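Local coordinates for protein NAD nucleotidase (Haemophilus influenzae, PDB 3ZTV) that degrades NAD to adenosine and nicotinamide riboside, acting in the periplasm as both pyrophosphatase and 5'-nucleotidase, with highest activity on AMP, at residues Thr313-Glu316 against Arg317-Ala320; Asp340-Ile343 against Ala344-Lys347; Ser134-Tyr137 against Asn138-Pro142. One frame throughout, in Å; residues are numbered along the deposited sequence.

Contact 1: residues Thr313-Glu316 against Arg317-Ala320; sequences TGDE and RKKA
Arg317 N donates to Thr313 O at 3.3 Å in the first turn of helix 314-325, where Thr313-Glu316 meets Arg317-Ala320 through i-to-i+4 backbone bonds and the side chains that lean over them. This first donor approaches from above the carbonyl plane, 67° out of it, and the further bond of Arg317 N to Gly314 O is weak. From the next residue on, the bonds are more regular: Lys318 N meets Gly314 O in the carbonyl plane at 3.1 Å, Lys319 N meets Asp315 O at 2.9 Å, and Glu316 O accepts from Ala320 N. Gly314 enters the turn with a positive phi, which favours glycine.

The Arg317 chain runs extended away from this turn, with CG anti to the backbone N (chi1 -167°), while its CB rests 3.6 Å from Gly314 O. Its guanidinium group is held by Leu312 O and by a salt bridge to Glu311, which ties the helix start to the strand before it. Lys318 instead folds back over Gly314 through a bend at chi4 (67°), and two waters link it to the first turn. One joins Lys318 NZ to Gly314 O; the other accepts from Lys318 NZ at 2.8 Å and donates to Asp315 OD1 at 2.8 Å.

Contact 2: residues Asp340-Ile343 against Ala344-Lys347; sequences DKLI and AKYK
Within the helix 337-353, the residues Asp340-Ile343 and Ala344-Lys347 form successive turns, and Leu342, Tyr346 and Lys345 carry most of the side-chain contact between them. Four i-to-i+4 bonds join the turns: Ala344 N to Asp340 O, Lys345 N to Lys341 O, Tyr346 N to Leu342 O at 2.9 Å, and Lys347 N to Ile343 O at 2.8 Å. The third runs nearly along the C=O axis, whereas the donors of the other three are somewhat tilted from their carbonyl planes.

Leu342 O is also met by the side chain of Tyr346. With CG beside its own backbone N (chi1 -75°), the phenol leans back toward the preceding turn and brings CD2 to 3.1 Å from Leu342 O, in an oblique approach. The same ring atom lies 4.5 Å from Leu342 CB, a loose apolar contact. Over one face of the ring sits Lys345 CE, 4.0 Å above the plane and displaced toward the rim. The Lys345 chain bends at chi3 (71°) and runs alongside Leu342 in the same direction, leaving its NZ 4.1 Å from Leu342 CD2. On another side of the helix, Lys347 CB packs 3.1 Å from Ile343 O, and the extended chain beyond it forms a salt bridge with Glu26.

Tyr346 is buried against Ala85 and Ala88 and meets Phe81 edge-to-face, while Leu342 touches Ala92. The helix thus has an apolar side on helix 84-93 and exposed lysines such as Lys341 and Lys345, the pattern of an amphipathic surface helix.

Contact 3: residues Ser134-Tyr137 against Asn138-Pro142; sequences SILY and NKWKP
Lys139 N donates to Leu136 O at 3.2 Å, closing a type II beta turn from Leu136 to Lys139 in the loop between strands 128-130 and 143-148. The donor stands above the carbonyl plane, 43° out of it, and a water bridges the same two atoms. That water also lies over the centre of one face of the Trp140 indole, 3.3 Å above its plane. The far end of the indole crosses Leu136 obliquely, with CH2 3.9 Å from Leu136 CB. At the corner of the turn, Asn138 has positive phi (61°), and its amide lies over one face of the Tyr137 ring, the two planes 40° apart. Asn138 OD1 comes 3.0 Å from Tyr137 CE2.

A type I turn from Ser134 to Tyr137 leads into it, with Leu136 common to both turns. Trp140 is fixed by its NE1 bond to Val128 O and packs with Leu136 on Pro130. On the outer side, Tyr137 and Asn138 pack on Lys191 of the second subunit, so the turn belongs to the dimer surface. Within the type I turn, closed by Tyr137 N donating to Ser134 O, an ST turn has Leu136 N donating to Ser134 OG at 3.1 Å.

Overall arrangement
From the N terminus, contact 3 comes first, then contact 1, then contact 2. All three are local and in series: none nests within or crosses another. Contact 3 closes a tight turn in the loop joining strands 128-130 and 143-148, within the calcineurin-like phosphoesterase region, beside helix 108-116 and the second subunit. Contact 1 closes no loop but lies at the N-terminal end of helix 314-325, just after strand 309-311, and contact 2 lies inside helix 337-353, which packs on helix 84-93. The centres of contacts 1 and 3 are about 54 Å apart, on opposite sides of the chain's centre; contact 2 is about 32 Å from contact 1 and 30 Å from contact 3, centre to centre.

Contact 1: residues Thr313-Glu316 against Arg317-Ala320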
# COMPACT_ATOMS: atom_id res chain seq x y z
N THR A 313 40.34 10.26 41.06
CA THR A 313 41.36 11.24 41.40
C THR A 313 42.75 10.66 41.12
O THR A 313 42.89 9.46 40.92
CB THR A 313 41.25 11.66 42.89
OG1 THR A 313 42.17 12.72 43.16
CG2 THR A 313 41.55 10.49 43.81
N GLY A 314 43.76 11.52 41.09
CA GLY A 314 45.14 11.09 40.92
C GLY A 314 45.40 10.24 39.69
O GLY A 314 44.84 10.49 38.62
N ASP A 315 46.26 9.23 39.84
CA ASP A 315 46.65 8.39 38.71
C ASP A 315 45.48 7.63 38.09
O ASP A 315 45.45 7.41 36.88
CB ASP A 315 47.77 7.42 39.11
CG ASP A 315 49.11 8.10 39.30
OD1 ASP A 315 49.20 9.31 39.01
OD2 ASP A 315 50.07 7.42 39.72
N GLU A 316 44.52 7.23 38.91
CA GLU A 316 43.36 6.50 38.40
C GLU A 316 42.56 7.37 37.43
O GLU A 316 42.09 6.89 36.40
CB GLU A 316 42.47 5.97 39.53
CG GLU A 316 41.59 4.80 39.09
CD GLU A 316 40.63 4.32 40.16
OE1 GLU A 316 40.55 4.95 41.24
OE2 GLU A 316 39.94 3.30 39.93
N ARG A 317 42.42 8.65 37.75
CA ARG A 317 41.70 9.56 36.86
C ARG A 317 42.50 9.76 35.57
O ARG A 317 41.93 9.79 34.48
CB ARG A 317 41.41 10.91 37.52
CG ARG A 317 40.41 11.73 36.72
CD ARG A 317 40.08 13.06 37.37
NE ARG A 317 38.96 13.70 36.68
CZ ARG A 317 37.68 13.49 36.96
NH1 ARG A 317 37.33 12.65 37.93
NH2 ARG A 317 36.74 14.11 36.27
N LYS A 318 43.81 9.91 35.71
CA LYS A 318 44.67 10.09 34.54
C LYS A 318 44.58 8.89 33.59
O LYS A 318 44.50 9.07 32.37
CB LYS A 318 46.12 10.35 34.98
CG LYS A 318 46.32 11.71 35.63
CD LYS A 318 47.78 11.93 36.05
CE LYS A 318 48.00 13.33 36.62
NZ LYS A 318 47.30 13.54 37.92
N LYS A 319 44.57 7.68 34.13
CA LYS A 319 44.47 6.48 33.30
C LYS A 319 43.12 6.41 32.57
O LYS A 319 43.05 6.00 31.41
CB LYS A 319 44.66 5.22 34.14
CG LYS A 319 46.09 5.02 34.65
CD LYS A 319 46.15 3.90 35.67
CE LYS A 319 47.52 3.85 36.34
NZ LYS A 319 47.51 2.95 37.52
N ALA A 320 42.06 6.81 33.27
CA ALA A 320 40.73 6.86 32.68
C ALA A 320 40.70 7.83 31.50
O ALA A 320 40.21 7.49 30.42
CB ALA A 320 39.72 7.28 33.74
O HOH W 1 44.41 13.27 38.14
O HOH W 2 48.35 11.82 39.88

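Contact 2: residues Asp340-Ile343 against Ala344-Lys347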
# COMPACT_ATOMS: atom_id res chain seq x y z
N ASP A 340 26.59 27.44 22.89
CA ASP A 340 26.72 27.69 24.32
C ASP A 340 25.91 28.91 24.76
O ASP A 340 25.26 28.90 25.80
CB ASP A 340 28.18 27.92 24.71
CG ASP A 340 28.99 26.64 24.77
OD1 ASP A 340 28.40 25.55 24.94
OD2 ASP A 340 30.23 26.73 24.70
N LYS A 341 25.97 29.97 23.96
CA LYS A 341 25.21 31.19 24.25
C LYS A 341 23.70 30.94 24.20
O LYS A 341 22.96 31.40 25.08
CB LYS A 341 25.60 32.29 23.26
CG LYS A 341 27.01 32.85 23.45
CD LYS A 341 27.38 33.85 22.35
CE LYS A 341 26.16 34.56 21.79
NZ LYS A 341 25.42 35.34 22.82
N LEU A 342 23.25 30.22 23.18
CA LEU A 342 21.83 29.89 23.06
C LEU A 342 21.37 29.06 24.24
O LEU A 342 20.33 29.35 24.84
CB LEU A 342 21.55 29.14 21.75
CG LEU A 342 21.70 29.95 20.47
CD1 LEU A 342 21.66 29.05 19.23
CD2 LEU A 342 20.62 31.01 20.38
N ILE A 343 22.13 28.04 24.59
CA ILE A 343 21.72 27.15 25.66
C ILE A 343 21.70 27.85 27.02
O ILE A 343 20.82 27.61 27.85
CB ILE A 343 22.55 25.85 25.67
CG1 ILE A 343 22.23 25.02 24.42
CG2 ILE A 343 22.25 25.02 26.91
CD1 ILE A 343 23.13 23.81 24.24
N ALA A 344 22.66 28.74 27.26
CA ALA A 344 22.68 29.53 28.49
C ALA A 344 21.42 30.37 28.60
O ALA A 344 20.79 30.46 29.67
CB ALA A 344 23.92 30.42 28.54
N LYS A 345 21.04 31.00 27.49
CA LYS A 345 19.83 31.81 27.45
C LYS A 345 18.58 30.98 27.73
O LYS A 345 17.73 31.36 28.55
CB LYS A 345 19.70 32.51 26.10
CG LYS A 345 18.42 33.31 25.95
CD LYS A 345 18.31 33.98 24.58
CE LYS A 345 18.06 32.96 23.48
NZ LYS A 345 17.96 33.60 22.14
N TYR A 346 18.46 29.83 27.06
CA TYR A 346 17.28 28.98 27.23
C TYR A 346 17.23 28.31 28.59
O TYR A 346 16.16 28.13 29.16
CB TYR A 346 17.16 27.95 26.09
CG TYR A 346 16.69 28.55 24.79
CD1 TYR A 346 15.40 29.04 24.66
CD2 TYR A 346 17.54 28.63 23.69
CE1 TYR A 346 14.97 29.60 23.47
CE2 TYR A 346 17.11 29.19 22.50
CZ TYR A 346 15.83 29.67 22.39
OH TYR A 346 15.39 30.23 21.21
N LYS A 347 18.40 27.95 29.12
CA LYS A 347 18.46 27.35 30.45
C LYS A 347 17.96 28.33 31.53
O LYS A 347 17.18 27.94 32.40
CB LYS A 347 19.89 26.89 30.76
CG LYS A 347 20.01 26.08 32.04
CD LYS A 347 21.39 25.46 32.17
CE LYS A 347 21.46 24.49 33.34
NZ LYS A 347 22.76 23.76 33.38

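Contact 3: residues Ser134-Tyr137 against Asn138-Pro142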
# COMPACT_ATOMS: atom_id res chain seq x y z
N SER A 134 -4.56 22.58 4.63
CA SER A 134 -3.79 22.33 5.84
C SER A 134 -2.89 23.51 6.18
O SER A 134 -2.33 24.17 5.30
CB SER A 134 -2.92 21.08 5.65
OG SER A 134 -2.19 20.78 6.83
N ILE A 135 -2.72 23.77 7.47
CA ILE A 135 -1.78 24.80 7.90
C ILE A 135 -0.33 24.38 7.61
O ILE A 135 0.58 25.20 7.65
CB ILE A 135 -1.96 25.19 9.40
CG1 ILE A 135 -1.58 24.04 10.34
CG2 ILE A 135 -3.40 25.67 9.67
CD1 ILE A 135 -1.75 24.42 11.81
N LEU A 136 -0.14 23.11 7.27
CA LEU A 136 1.19 22.58 6.92
C LEU A 136 1.44 22.51 5.42
O LEU A 136 2.50 22.03 4.99
CB LEU A 136 1.40 21.21 7.55
CG LEU A 136 1.29 21.18 9.08
CD1 LEU A 136 1.32 19.76 9.58
CD2 LEU A 136 2.39 22.02 9.73
N TYR A 137 0.49 22.97 4.61
CA TYR A 137 0.66 22.95 3.16
C TYR A 137 1.92 23.72 2.77
O TYR A 137 2.18 24.81 3.27
CB TYR A 137 -0.56 23.57 2.49
CG TYR A 137 -0.58 23.40 0.99
CD1 TYR A 137 -0.64 22.13 0.42
CD2 TYR A 137 -0.55 24.50 0.14
CE1 TYR A 137 -0.66 21.96 -0.96
CE2 TYR A 137 -0.57 24.33 -1.24
CZ TYR A 137 -0.63 23.06 -1.78
OH TYR A 137 -0.65 22.90 -3.15
N ASN A 138 2.71 23.14 1.87
CA ASN A 138 3.92 23.79 1.35
C ASN A 138 4.99 24.12 2.39
O ASN A 138 5.76 25.07 2.21
CB ASN A 138 3.57 25.06 0.56
CG ASN A 138 2.96 24.77 -0.80
OD1 ASN A 138 2.19 25.58 -1.33
ND2 ASN A 138 3.29 23.62 -1.37
N LYS A 139 5.05 23.35 3.48
CA LYS A 139 6.06 23.60 4.50
C LYS A 139 7.28 22.67 4.36
O LYS A 139 8.29 22.86 5.03
CB LYS A 139 5.45 23.46 5.90
CG LYS A 139 4.40 24.51 6.24
CD LYS A 139 4.95 25.93 6.17
CE LYS A 139 3.91 26.96 6.61
NZ LYS A 139 4.42 28.35 6.43
N TRP A 140 7.17 21.67 3.48
CA TRP A 140 8.29 20.80 3.17
C TRP A 140 8.12 20.24 1.77
O TRP A 140 7.05 20.39 1.16
CB TRP A 140 8.41 19.67 4.19
CG TRP A 140 7.23 18.75 4.30
CD1 TRP A 140 6.90 17.68 3.49
CD2 TRP A 140 6.23 18.80 5.33
NE1 TRP A 140 5.76 17.06 3.95
CE2 TRP A 140 5.32 17.74 5.07
CE3 TRP A 140 6.00 19.63 6.43
CZ2 TRP A 140 4.23 17.49 5.90
CZ3 TRP A 140 4.91 19.38 7.24
CH2 TRP A 140 4.04 18.33 6.97
N LYS A 141 9.17 19.59 1.27
CA LYS A 141 9.18 18.98 -0.06
C LYS A 141 9.45 17.48 0.06
O LYS A 141 10.00 17.03 1.06
CB LYS A 141 10.25 19.64 -0.93
CG LYS A 141 9.95 21.09 -1.24
CD LYS A 141 10.93 21.70 -2.22
CE LYS A 141 12.23 22.08 -1.53
NZ LYS A 141 13.21 22.70 -2.47
N PRO A 142 9.06 16.70 -0.96
CA PRO A 142 9.33 15.25 -0.89
C PRO A 142 10.80 14.88 -1.08
O PRO A 142 11.26 13.88 -0.53
CB PRO A 142 8.47 14.68 -2.02
CG PRO A 142 8.32 15.82 -2.99
CD PRO A 142 8.20 17.05 -2.11
O HOH W 3 4.17 20.44 3.31